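Local coordinates for protein endo-1,3-beta-glucanase (Streptomyces sioyaensis, PDB 3DGT) that probably hydrolyses internal 1,3-beta-glycosidic bonds of 1,3-beta-glucans, as the glycoside hydrolase family 16 catalytic domain of a longer protein, at residues Ser58-Asp63 / Gly83-Thr88; Gln135-Val140 / Asn170-Ile175; Ile145-Gln150 / Trp156-Cys161. All blocks are in the same frame, centred on the assembly; numbering follows the deposited sequence.

Contact 1: residues Ser58-Asp63 / Gly83-Thr88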
ATOM      1  N   SER A  58      -4.908 -10.772  16.413  1.00 13.14           N
ATOM      2  CA  SER A  58      -5.583 -11.693  15.512  1.00 13.07           C
ATOM      3  C   SER A  58      -5.549 -11.158  14.083  1.00 12.38           C
ATOM      4  O   SER A  58      -5.685 -11.928  13.136  1.00 12.90           O
ATOM      5  CB  SER A  58      -7.023 -11.960  15.964  1.00 13.29           C
ATOM      6  OG  SER A  58      -7.769 -10.759  16.041  1.00 15.15           O
ATOM      7  N   ASN A  59      -5.354  -9.843  13.940  1.00 11.29           N
ATOM      8  CA  ASN A  59      -5.309  -9.191  12.620  1.00 11.40           C
ATOM      9  C   ASN A  59      -3.965  -8.553  12.274  1.00 11.43           C
ATOM     10  O   ASN A  59      -3.656  -8.406  11.100  1.00 11.17           O
ATOM     11  CB  ASN A  59      -6.375  -8.091  12.506  1.00 11.17           C
ATOM     12  CG  ASN A  59      -7.798  -8.606  12.662  1.00 11.04           C
ATOM     13  OD1 ASN A  59      -8.532  -8.110  13.510  1.00 12.81           O
ATOM     14  ND2 ASN A  59      -8.205  -9.570  11.837  1.00 11.25           N
ATOM     15  N   VAL A  60      -3.203  -8.127  13.285  1.00 11.78           N
ATOM     16  CA  VAL A  60      -1.906  -7.479  13.072  1.00 12.14           C
ATOM     17  C   VAL A  60      -0.916  -8.008  14.105  1.00 12.32           C
ATOM     18  O   VAL A  60      -1.065  -7.741  15.291  1.00 12.05           O
ATOM     19  CB  VAL A  60      -2.002  -5.929  13.216  1.00 11.64           C
ATOM     20  CG1 VAL A  60      -0.638  -5.261  12.973  1.00 12.28           C
ATOM     21  CG2 VAL A  60      -3.057  -5.346  12.274  1.00 12.97           C
ATOM     22  N   SER A  61       0.087  -8.767  13.665  1.00 12.50           N
ATOM     23  CA  SER A  61       1.044  -9.350  14.605  1.00 13.77           C
ATOM     24  C   SER A  61       2.360  -9.649  13.899  1.00 13.57           C
ATOM     25  O   SER A  61       2.455  -9.525  12.679  1.00 15.02           O
ATOM     26  CB  SER A  61       0.473 -10.632  15.227  1.00 14.68           C
ATOM     27  OG  SER A  61       0.519 -11.702  14.294  1.00 16.67           O
ATOM     28  N   LEU A  62       3.380 -10.019  14.664  1.00 13.05           N
ATOM     29  CA  LEU A  62       4.627 -10.494  14.071  1.00 12.63           C
ATOM     30  C   LEU A  62       4.644 -12.013  14.003  1.00 12.75           C
ATOM     31  O   LEU A  62       4.007 -12.689  14.821  1.00 12.98           O
ATOM     32  CB  LEU A  62       5.829  -9.997  14.875  1.00 12.68           C
ATOM     33  CG  LEU A  62       5.930  -8.503  15.174  1.00 12.40           C
ATOM     34  CD1 LEU A  62       7.217  -8.227  15.908  1.00 14.96           C
ATOM     35  CD2 LEU A  62       5.856  -7.663  13.903  1.00 13.75           C
ATOM     36  N   ASP A  63       5.380 -12.556  13.039  1.00 12.94           N
ATOM     37  CA  ASP A  63       5.500 -14.017  12.924  1.00 12.67           C
ATOM     38  C   ASP A  63       6.673 -14.640  13.682  1.00 13.26           C
ATOM     39  O   ASP A  63       6.783 -15.874  13.751  1.00 13.22           O
ATOM     40  CB  ASP A  63       5.448 -14.491  11.458  1.00 13.47           C
ATOM     41  CG  ASP A  63       6.676 -14.090  10.628  1.00 12.14           C
ATOM     42  OD1 ASP A  63       7.606 -13.456  11.137  1.00 12.05           O
ATOM     43  OD2 ASP A  63       6.688 -14.436   9.426  1.00 13.40           O
ATOM     44  N   GLY A  83      -6.553  -5.852   9.256  1.00 10.81           N
ATOM     45  CA  GLY A  83      -5.626  -4.845   9.770  1.00 10.86           C
ATOM     46  C   GLY A  83      -5.306  -3.789   8.737  1.00 11.22           C
ATOM     47  O   GLY A  83      -5.303  -4.055   7.530  1.00 11.19           O
ATOM     48  N   ARG A  84      -5.044  -2.589   9.242  1.00 10.83           N
ATOM     49  CA  ARG A  84      -4.681  -1.412   8.438  1.00 11.34           C
ATOM     50  C   ARG A  84      -3.840  -0.513   9.315  1.00 11.47           C
ATOM     51  O   ARG A  84      -4.351   0.107  10.255  1.00 12.08           O
ATOM     52  CB  ARG A  84      -5.938  -0.662   7.971  1.00 11.41           C
ATOM     53  CG  ARG A  84      -5.670   0.568   7.115  1.00 12.15           C
ATOM     54  CD  ARG A  84      -6.986   1.181   6.653  1.00 11.97           C
ATOM     55  NE  ARG A  84      -6.822   2.521   6.081  1.00 12.44           N
ATOM     56  CZ  ARG A  84      -7.346   2.919   4.920  1.00 12.06           C
ATOM     57  NH1 ARG A  84      -8.074   2.092   4.175  1.00 13.19           N
ATOM     58  NH2 ARG A  84      -7.138   4.167   4.500  1.00 13.56           N
ATOM     59  N   ILE A  85      -2.540  -0.479   9.036  1.00 11.13           N
ATOM     60  CA  ILE A  85      -1.615   0.332   9.830  1.00 11.73           C
ATOM     61  C   ILE A  85      -0.960   1.394   8.970  1.00 11.29           C
ATOM     62  O   ILE A  85      -0.761   1.183   7.772  1.00 11.54           O
ATOM     63  CB  ILE A  85      -0.567  -0.519  10.584  1.00 11.55           C
ATOM     64  CG1 ILE A  85       0.356  -1.282   9.625  1.00 11.32           C
ATOM     65  CG2 ILE A  85      -1.271  -1.457  11.563  1.00 12.98           C
ATOM     66  CD1 ILE A  85       1.512  -1.973  10.358  1.00 12.02           C
ATOM     67  N   GLU A  86      -0.672   2.547   9.575  1.00 11.50           N
ATOM     68  CA  GLU A  86      -0.006   3.656   8.879  1.00 12.08           C
ATOM     69  C   GLU A  86       1.214   4.121   9.644  1.00 11.93           C
ATOM     70  O   GLU A  86       1.255   4.054  10.872  1.00 11.96           O
ATOM     71  CB  GLU A  86      -0.942   4.865   8.732  1.00 12.27           C
ATOM     72  CG  GLU A  86      -2.337   4.528   8.269  1.00 14.01           C
ATOM     73  CD  GLU A  86      -3.197   5.748   8.003  1.00 13.07           C
ATOM     74  OE1 GLU A  86      -2.732   6.898   8.173  1.00 14.94           O
ATOM     75  OE2 GLU A  86      -4.352   5.540   7.623  1.00 15.29           O
ATOM     76  N   THR A  87       2.200   4.637   8.929  1.00 11.50           N
ATOM     77  CA  THR A  87       3.360   5.179   9.625  1.00 11.61           C
ATOM     78  C   THR A  87       2.934   6.366  10.476  1.00 12.25           C
ATOM     79  O   THR A  87       2.083   7.175  10.081  1.00 12.49           O
ATOM     80  CB  THR A  87       4.499   5.589   8.666  1.00 11.21           C
ATOM     81  OG1 THR A  87       3.988   6.454   7.641  1.00 11.30           O
ATOM     82  CG2 THR A  87       5.141   4.350   8.039  1.00 11.71           C
ATOM     83  N   THR A  88       3.515   6.461  11.666  1.00 12.87           N
ATOM     84  CA  THR A  88       3.367   7.667  12.468  1.00 13.66           C
ATOM     85  C   THR A  88       3.927   8.860  11.691  1.00 13.02           C
ATOM     86  O   THR A  88       3.367   9.953  11.743  1.00 13.63           O
ATOM     87  CB  THR A  88       4.092   7.527  13.803  1.00 14.29           C
ATOM     88  OG1 THR A  88       5.414   7.056  13.564  1.00 17.40           O
ATOM     89  CG2 THR A  88       3.388   6.508  14.681  1.00 14.98           C
TER
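V60 meets G83 and I85 with its two methyl groups, one for each partner. With chi1 at -179°, CG1 lies anti to the backbone N and reaches I85, where V60 CG1 is 4.1 Å from I85 CG2. The other branch leaves V60 anti to the carbonyl carbon and comes down on bare backbone, with V60 CG2 3.6 Å from G83 CA. The valine thus spans G83 and I85 of the opposing segment, filling the place beside the glycine with one methyl and touching the next inward-facing side chain with the other.

The side chains of V60 and I85 cross obliquely, and I85 offers its branch methyl, while its longer arm CG1 takes the crowded position between backbone N and carbonyl carbon (chi1 64°). N59 closes the end of the contact through its CB, 4.0 Å from G83 N. That amide is buried with no hydrogen-bond partner in the model. The polar end of N59 is engaged with T54 and with the backbone O of T71.

No hydrogen bond joins the two segments; strand 68-74 pairs antiparallel with both 60-62 and 80-87 and links them. V60 and I85 both touch L68 on that shared strand and F32 on strand 30-32. Together these side chains pack between strands 60-62, 68-74, 80-87 and 30-32 of the family 16 beta-sandwich. Strand 80-87 also pairs with 236-244, G83 bonding to V242.

Contact 2: residues Gln135-Val140 / Asn170-Ile175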
ATOM      1  N   GLN A 135     -10.688  14.461   3.484  1.00 13.41           N
ATOM      2  CA  GLN A 135     -11.677  14.971   2.527  1.00 13.89           C
ATOM      3  C   GLN A 135     -11.056  15.547   1.264  1.00 13.72           C
ATOM      4  O   GLN A 135     -11.735  16.235   0.487  1.00 14.16           O
ATOM      5  CB  GLN A 135     -12.550  16.040   3.194  1.00 13.80           C
ATOM      6  CG  GLN A 135     -13.275  15.564   4.458  1.00 15.31           C
ATOM      7  CD  GLN A 135     -14.390  14.564   4.186  1.00 15.54           C
ATOM      8  OE1 GLN A 135     -14.788  14.330   3.040  1.00 15.60           O
ATOM      9  NE2 GLN A 135     -14.906  13.959   5.255  1.00 19.03           N
ATOM     10  N   ASN A 136      -9.770  15.267   1.058  1.00 13.17           N
ATOM     11  CA  ASN A 136      -9.014  15.874  -0.043  1.00 13.09           C
ATOM     12  C   ASN A 136      -8.430  14.863  -1.035  1.00 13.07           C
ATOM     13  O   ASN A 136      -7.416  15.130  -1.678  1.00 13.94           O
ATOM     14  CB  ASN A 136      -7.937  16.835   0.494  1.00 13.21           C
ATOM     15  CG  ASN A 136      -7.095  16.225   1.616  1.00 13.05           C
ATOM     16  OD1 ASN A 136      -7.190  15.041   1.908  1.00 11.97           O
ATOM     17  ND2 ASN A 136      -6.264  17.051   2.248  1.00 14.13           N
ATOM     18  N   TRP A 137      -9.096  13.717  -1.175  1.00 12.92           N
ATOM     19  CA  TRP A 137      -8.761  12.723  -2.199  1.00 12.99           C
ATOM     20  C   TRP A 137      -9.511  13.033  -3.499  1.00 13.01           C
ATOM     21  O   TRP A 137     -10.695  13.355  -3.450  1.00 12.93           O
ATOM     22  CB  TRP A 137      -9.153  11.320  -1.712  1.00 13.55           C
ATOM     23  CG  TRP A 137      -8.606  10.201  -2.563  1.00 13.37           C
ATOM     24  CD1 TRP A 137      -7.445   9.503  -2.350  1.00 13.74           C
ATOM     25  CD2 TRP A 137      -9.180   9.663  -3.769  1.00 13.62           C
ATOM     26  NE1 TRP A 137      -7.265   8.570  -3.341  1.00 13.89           N
ATOM     27  CE2 TRP A 137      -8.310   8.646  -4.225  1.00 13.66           C
ATOM     28  CE3 TRP A 137     -10.343   9.940  -4.504  1.00 13.15           C
ATOM     29  CZ2 TRP A 137      -8.573   7.899  -5.382  1.00 13.38           C
ATOM     30  CZ3 TRP A 137     -10.598   9.202  -5.650  1.00 13.73           C
ATOM     31  CH2 TRP A 137      -9.711   8.198  -6.080  1.00 13.96           C
ATOM     32  N   PRO A 138      -8.853  12.882  -4.671  1.00 12.19           N
ATOM     33  CA  PRO A 138      -7.483  12.429  -4.920  1.00 12.41           C
ATOM     34  C   PRO A 138      -6.463  13.549  -5.036  1.00 12.03           C
ATOM     35  O   PRO A 138      -5.294  13.274  -5.281  1.00 11.85           O
ATOM     36  CB  PRO A 138      -7.623  11.733  -6.275  1.00 11.86           C
ATOM     37  CG  PRO A 138      -8.609  12.617  -7.002  1.00 13.15           C
ATOM     38  CD  PRO A 138      -9.570  13.111  -5.946  1.00 12.55           C
ATOM     39  N   GLY A 139      -6.889  14.798  -4.857  1.00 11.95           N
ATOM     40  CA  GLY A 139      -6.009  15.938  -5.124  1.00 11.99           C
ATOM     41  C   GLY A 139      -4.735  15.916  -4.300  1.00 12.18           C
ATOM     42  O   GLY A 139      -3.690  16.390  -4.737  1.00 12.78           O
ATOM     43  N   VAL A 140      -4.823  15.359  -3.093  1.00 11.74           N
ATOM     44  CA  VAL A 140      -3.698  15.325  -2.153  1.00 12.47           C
ATOM     45  C   VAL A 140      -2.591  14.348  -2.578  1.00 12.18           C
ATOM     46  O   VAL A 140      -1.458  14.423  -2.078  1.00 12.40           O
ATOM     47  CB  VAL A 140      -4.214  14.983  -0.726  1.00 12.62           C
ATOM     48  CG1 VAL A 140      -4.638  13.515  -0.628  1.00 12.91           C
ATOM     49  CG2 VAL A 140      -3.180  15.319   0.335  1.00 13.58           C
ATOM     50  N   ASN A 170      -7.306  10.336 -14.721  1.00 15.00           N
ATOM     51  CA  ASN A 170      -8.275   9.328 -15.164  1.00 15.43           C
ATOM     52  C   ASN A 170      -8.907   8.604 -13.973  1.00 14.83           C
ATOM     53  O   ASN A 170      -8.923   7.376 -13.910  1.00 14.92           O
ATOM     54  CB  ASN A 170      -7.591   8.327 -16.114  1.00 16.37           C
ATOM     55  CG  ASN A 170      -8.569   7.340 -16.760  1.00 18.55           C
ATOM     56  OD1 ASN A 170      -9.753   7.630 -16.918  1.00 22.38           O
ATOM     57  ND2 ASN A 170      -8.063   6.173 -17.140  1.00 21.65           N
ATOM     58  N   GLU A 171      -9.413   9.371 -13.016  1.00 14.45           N
ATOM     59  CA  GLU A 171      -9.963   8.777 -11.800  1.00 14.46           C
ATOM     60  C   GLU A 171     -11.322   8.143 -12.080  1.00 14.25           C
ATOM     61  O   GLU A 171     -12.097   8.675 -12.872  1.00 14.80           O
ATOM     62  CB  GLU A 171     -10.026   9.825 -10.686  1.00 14.12           C
ATOM     63  CG  GLU A 171      -8.653  10.395 -10.302  1.00 14.12           C
ATOM     64  CD  GLU A 171      -7.704   9.349  -9.738  1.00 13.56           C
ATOM     65  OE1 GLU A 171      -8.190   8.273  -9.329  1.00 12.16           O
ATOM     66  OE2 GLU A 171      -6.475   9.605  -9.692  1.00 13.16           O
ATOM     67  N   THR A 172     -11.643   7.019 -11.441  1.00 14.16           N
ATOM     68  CA  THR A 172     -10.906   6.449 -10.307  1.00 14.25           C
ATOM     69  C   THR A 172      -9.867   5.394 -10.665  1.00 14.51           C
ATOM     70  O   THR A 172      -9.300   4.761  -9.771  1.00 14.86           O
ATOM     71  CB  THR A 172     -11.872   5.795  -9.305  1.00 14.64           C
ATOM     72  OG1 THR A 172     -12.637   4.783  -9.977  1.00 15.45           O
ATOM     73  CG2 THR A 172     -12.809   6.836  -8.679  1.00 14.23           C
ATOM     74  N   SER A 173      -9.621   5.196 -11.954  1.00 14.77           N
ATOM     75  CA  SER A 173      -8.592   4.259 -12.375  1.00 15.43           C
ATOM     76  C   SER A 173      -7.201   4.724 -11.954  1.00 15.10           C
ATOM     77  O   SER A 173      -6.378   3.910 -11.545  1.00 15.02           O
ATOM     78  CB  SER A 173      -8.647   4.029 -13.879  1.00 16.14           C
ATOM     79  OG  SER A 173      -9.897   3.479 -14.245  1.00 19.59           O
ATOM     80  N   GLY A 174      -6.947   6.029 -12.029  1.00 14.52           N
ATOM     81  CA  GLY A 174      -5.610   6.553 -11.753  1.00 14.20           C
ATOM     82  C   GLY A 174      -4.676   6.254 -12.911  1.00 13.78           C
ATOM     83  O   GLY A 174      -5.084   5.663 -13.915  1.00 14.24           O
ATOM     84  N   ILE A 175      -3.421   6.672 -12.775  1.00 13.63           N
ATOM     85  CA  ILE A 175      -2.394   6.392 -13.772  1.00 13.79           C
ATOM     86  C   ILE A 175      -1.646   5.163 -13.274  1.00 13.54           C
ATOM     87  O   ILE A 175      -0.796   5.260 -12.383  1.00 13.47           O
ATOM     88  CB  ILE A 175      -1.437   7.592 -13.966  1.00 13.78           C
ATOM     89  CG1 ILE A 175      -2.231   8.861 -14.314  1.00 14.19           C
ATOM     90  CG2 ILE A 175      -0.387   7.286 -15.054  1.00 14.64           C
ATOM     91  CD1 ILE A 175      -1.399  10.147 -14.333  1.00 14.25           C
TER
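W137 and E171 meet where the indole's six-membered ring approaches a carboxylate oxygen: E171 OE1 is 3.6 Å from W137 CH2, the ring and carboxylate planes 73° apart. W137 extends its CG anti to the backbone N (chi1 -168°), which carries the indole out toward the other loop. The peptide bond between W137 and P138 is cis and folds the proline back on the indole, P138 CB sitting 3.5 Å above the W137 ring plane, over its centre.

E171 CG passes P138 CG at 4.0 Å, and the bend at chi2 (-63°) then turns the carboxylate toward the indole. T172, also preceded by a cis peptide bond, brings its methyl to the ring edge, with T172 CG2 4.3 Å from W137 CH2.

No hydrogen bond crosses the contact; E171 OE2 accepts from C161 N, just after strand 155-160, and W137 NE1 binds E142 OE1 of strand 142-144, which probably helps to hold carboxylate and indole in orientation. The loop between strands 119-127 and 142-144 thus meets that between 155-160 and 175-179 by van der Waals packing, indole against carboxylate oxygen and T172 methyl, proline against glutamate chain.

Contact 3: residues Ile145-Gln150 / Trp156-Cys161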
ATOM      1  N   ILE A 145       1.715   1.466  -4.327  1.00 11.05           N
ATOM      2  CA  ILE A 145       2.956   0.771  -4.711  1.00 11.38           C
ATOM      3  C   ILE A 145       2.703  -0.712  -5.014  1.00 11.56           C
ATOM      4  O   ILE A 145       3.321  -1.296  -5.919  1.00 12.30           O
ATOM      5  CB  ILE A 145       4.044   0.941  -3.632  1.00 11.62           C
ATOM      6  CG1 ILE A 145       4.196   2.424  -3.261  1.00 11.87           C
ATOM      7  CG2 ILE A 145       5.386   0.346  -4.098  1.00 12.08           C
ATOM      8  CD1 ILE A 145       5.144   2.658  -2.082  1.00 12.19           C
ATOM      9  N   MET A 146       1.789  -1.308  -4.252  1.00 11.05           N
ATOM     10  CA  MET A 146       1.286  -2.640  -4.541  1.00 11.19           C
ATOM     11  C   MET A 146      -0.185  -2.696  -4.159  1.00 11.30           C
ATOM     12  O   MET A 146      -0.549  -2.357  -3.031  1.00 11.82           O
ATOM     13  CB  MET A 146       2.076  -3.703  -3.764  1.00 11.33           C
ATOM     14  CG  MET A 146       1.628  -5.169  -3.992  1.00 11.51           C
ATOM     15  SD  MET A 146       0.030  -5.687  -3.255  1.00 11.91           S
ATOM     16  CE  MET A 146       0.375  -5.452  -1.515  1.00 11.27           C
ATOM     17  N   GLU A 147      -1.023  -3.106  -5.104  1.00 11.73           N
ATOM     18  CA  GLU A 147      -2.373  -3.567  -4.805  1.00 11.44           C
ATOM     19  C   GLU A 147      -2.576  -4.877  -5.536  1.00 11.17           C
ATOM     20  O   GLU A 147      -1.944  -5.134  -6.563  1.00 10.74           O
ATOM     21  CB  GLU A 147      -3.439  -2.582  -5.272  1.00 12.04           C
ATOM     22  CG  GLU A 147      -3.510  -1.300  -4.487  1.00 12.65           C
ATOM     23  CD  GLU A 147      -4.628  -0.431  -4.989  1.00 13.28           C
ATOM     24  OE1 GLU A 147      -4.432   0.220  -6.030  1.00 13.51           O
ATOM     25  OE2 GLU A 147      -5.708  -0.413  -4.365  1.00 14.61           O
ATOM     26  N   ASN A 148      -3.471  -5.693  -5.004  1.00 11.44           N
ATOM     27  CA  ASN A 148      -3.838  -6.951  -5.626  1.00 11.19           C
ATOM     28  C   ASN A 148      -5.250  -7.312  -5.213  1.00 11.04           C
ATOM     29  O   ASN A 148      -5.720  -6.905  -4.145  1.00 11.37           O
ATOM     30  CB  ASN A 148      -2.865  -8.052  -5.207  1.00 11.71           C
ATOM     31  CG  ASN A 148      -3.343  -9.437  -5.606  1.00 11.63           C
ATOM     32  OD1 ASN A 148      -3.900 -10.167  -4.785  1.00 12.59           O
ATOM     33  ND2 ASN A 148      -3.138  -9.804  -6.879  1.00 10.63           N
ATOM     34  N   VAL A 149      -5.921  -8.089  -6.054  1.00 11.01           N
ATOM     35  CA  VAL A 149      -7.216  -8.653  -5.685  1.00 11.32           C
ATOM     36  C   VAL A 149      -7.314 -10.103  -6.121  1.00 11.63           C
ATOM     37  O   VAL A 149      -6.630 -10.533  -7.059  1.00 11.60           O
ATOM     38  CB  VAL A 149      -8.428  -7.845  -6.260  1.00 11.93           C
ATOM     39  CG1 VAL A 149      -8.502  -6.453  -5.651  1.00 12.42           C
ATOM     40  CG2 VAL A 149      -8.370  -7.770  -7.801  1.00 12.43           C
ATOM     41  N   GLN A 150      -8.152 -10.854  -5.404  1.00 11.31           N
ATOM     42  CA  GLN A 150      -8.622 -12.171  -5.852  1.00 11.37           C
ATOM     43  C   GLN A 150      -7.552 -13.259  -5.893  1.00 11.19           C
ATOM     44  O   GLN A 150      -7.748 -14.296  -6.532  1.00 11.72           O
ATOM     45  CB  GLN A 150      -9.322 -12.078  -7.231  1.00 11.10           C
ATOM     46  CG  GLN A 150     -10.366 -10.954  -7.408  1.00 11.69           C
ATOM     47  CD  GLN A 150     -11.461 -10.974  -6.362  1.00 12.94           C
ATOM     48  OE1 GLN A 150     -11.216 -10.736  -5.177  1.00 12.20           O
ATOM     49  NE2 GLN A 150     -12.689 -11.248  -6.799  1.00 13.28           N
ATOM     50  N   TRP A 156      -0.643  -4.428  -9.065  1.00 11.24           N
ATOM     51  CA  TRP A 156      -1.032  -3.145  -9.642  1.00 11.09           C
ATOM     52  C   TRP A 156      -0.299  -2.023  -8.919  1.00 11.07           C
ATOM     53  O   TRP A 156      -0.206  -2.026  -7.686  1.00 11.21           O
ATOM     54  CB  TRP A 156      -2.537  -2.914  -9.465  1.00 10.99           C
ATOM     55  CG  TRP A 156      -3.494  -3.667 -10.371  1.00 11.11           C
ATOM     56  CD1 TRP A 156      -4.150  -3.166 -11.451  1.00 11.78           C
ATOM     57  CD2 TRP A 156      -3.954  -5.028 -10.220  1.00 11.50           C
ATOM     58  NE1 TRP A 156      -4.983  -4.123 -11.999  1.00 11.71           N
ATOM     59  CE2 TRP A 156      -4.876  -5.275 -11.263  1.00 11.73           C
ATOM     60  CE3 TRP A 156      -3.676  -6.056  -9.303  1.00 12.63           C
ATOM     61  CZ2 TRP A 156      -5.523  -6.505 -11.418  1.00 12.27           C
ATOM     62  CZ3 TRP A 156      -4.333  -7.290  -9.455  1.00 12.05           C
ATOM     63  CH2 TRP A 156      -5.235  -7.500 -10.511  1.00 11.94           C
ATOM     64  N   ALA A 157       0.206  -1.059  -9.688  1.00 11.21           N
ATOM     65  CA  ALA A 157       0.817   0.153  -9.132  1.00 11.27           C
ATOM     66  C   ALA A 157       0.196   1.347  -9.823  1.00 11.20           C
ATOM     67  O   ALA A 157       0.015   1.335 -11.039  1.00 11.66           O
ATOM     68  CB  ALA A 157       2.310   0.157  -9.340  1.00 12.01           C
ATOM     69  N   THR A 158      -0.129   2.372  -9.047  1.00 11.48           N
ATOM     70  CA  THR A 158      -0.980   3.455  -9.533  1.00 11.70           C
ATOM     71  C   THR A 158      -0.682   4.771  -8.827  1.00 11.73           C
ATOM     72  O   THR A 158      -0.454   4.792  -7.613  1.00 12.35           O
ATOM     73  CB  THR A 158      -2.472   3.126  -9.274  1.00 11.84           C
ATOM     74  OG1 THR A 158      -2.765   1.789  -9.710  1.00 12.25           O
ATOM     75  CG2 THR A 158      -3.366   4.090 -10.016  1.00 11.94           C
ATOM     76  N   MET A 159      -0.724   5.873  -9.581  1.00 11.95           N
ATOM     77  CA  MET A 159      -0.822   7.194  -8.964  1.00 12.10           C
ATOM     78  C   MET A 159      -2.218   7.770  -9.127  1.00 11.73           C
ATOM     79  O   MET A 159      -2.766   7.784 -10.227  1.00 12.38           O
ATOM     80  CB  MET A 159       0.207   8.177  -9.528  1.00 12.31           C
ATOM     81  CG  MET A 159       0.074   9.569  -8.927  1.00 12.51           C
ATOM     82  SD  MET A 159       1.463  10.597  -9.411  1.00 13.69           S
ATOM     83  CE  MET A 159       1.085  12.109  -8.522  1.00 13.91           C
ATOM     84  N   HIS A 160      -2.761   8.272  -8.020  1.00 11.87           N
ATOM     85  CA  HIS A 160      -4.015   9.013  -8.032  1.00 12.12           C
ATOM     86  C   HIS A 160      -3.737  10.481  -7.759  1.00 12.42           C
ATOM     87  O   HIS A 160      -2.854  10.815  -6.967  1.00 12.42           O
ATOM     88  CB  HIS A 160      -4.984   8.431  -7.004  1.00 12.70           C
ATOM     89  CG  HIS A 160      -5.499   7.071  -7.370  1.00 12.38           C
ATOM     90  ND1 HIS A 160      -4.931   5.898  -6.918  1.00 14.23           N
ATOM     91  CD2 HIS A 160      -6.523   6.706  -8.176  1.00 10.29           C
ATOM     92  CE1 HIS A 160      -5.596   4.870  -7.424  1.00 10.96           C
ATOM     93  NE2 HIS A 160      -6.567   5.336  -8.190  1.00 14.74           N
ATOM     94  N   CYS A 161      -4.492  11.351  -8.432  1.00 12.42           N
ATOM     95  CA  CYS A 161      -4.251  12.793  -8.408  1.00 13.04           C
ATOM     96  C   CYS A 161      -5.398  13.555  -9.066  1.00 12.85           C
ATOM     97  O   CYS A 161      -6.297  12.955  -9.672  1.00 12.78           O
ATOM     98  CB  CYS A 161      -2.907  13.142  -9.087  1.00 13.37           C
ATOM     99  SG  CYS A 161      -2.402  12.087 -10.500  1.00 16.34           S
TER
HETATM  100  O   HOH W   1      -2.276   0.077  -7.659  1.00 12.40           O
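W156 turns its indole back along the segment 145-150: with CG anti to its carbonyl carbon (chi1 -76°), the six-membered ring lies beside the chain from E147 to V149. The ring meets it edge-on, W156 CE3 lying 3.4 Å from E147 O, which is close to the ring plane. N148 ND2 is at the same edge, 3.8 Å from W156 CZ3, while donating to K154 O. V149 comes across the indole at about a right angle, its CG2 4.2 Å from W156 CH2; V149 N is buried without a partner.

E147 and W156 form an antiparallel hydrogen-bonded pair, W156 N to E147 O nearly straight at 170° and E147 N to W156 O more bent at 148°, each 2.9 Å. A water bridges E147 and T158, 2.7 Å from E147 OE1, to which it donates, and 2.7 Å from T158 OG1; E147 OE2 accepts from W120 NE1.

E142, D144 and E147 match the ExDxxE signature that carries the catalytic residues in family 16, so this strand probably lines the active-site cleft; I145 and M146, facing F123, make a classic beta bulge within it. Strand 119-127 flanks 146-147 on one side, through M146 with F123 and N148 with P121, and 155-160 pairs with it on the other, while strand 175-179 extends the sheet beyond 155-160. F248 of helix 247-250 and F252 each meet W156 edge-to-face.

In the fold
Contacts 1 and 3 are buried and contact 2 only partly so, with T172 at its exposed border. Contact 1 is apolar and joins strands that both pair with a third; contact 3 is the only one with hydrogen bonds across its segments and combines backbone pairing, an aromatic ring and a bridging water; contact 2 joins two loops by packing alone. Contact 3 is nested in the chain between the segments of contact 2, and the two touch through the backbone bond from I175 N to M159 O (2.9 Å). Contact 1 is on the other side of the chain's centre from contact 2, their centres about 25 Å apart.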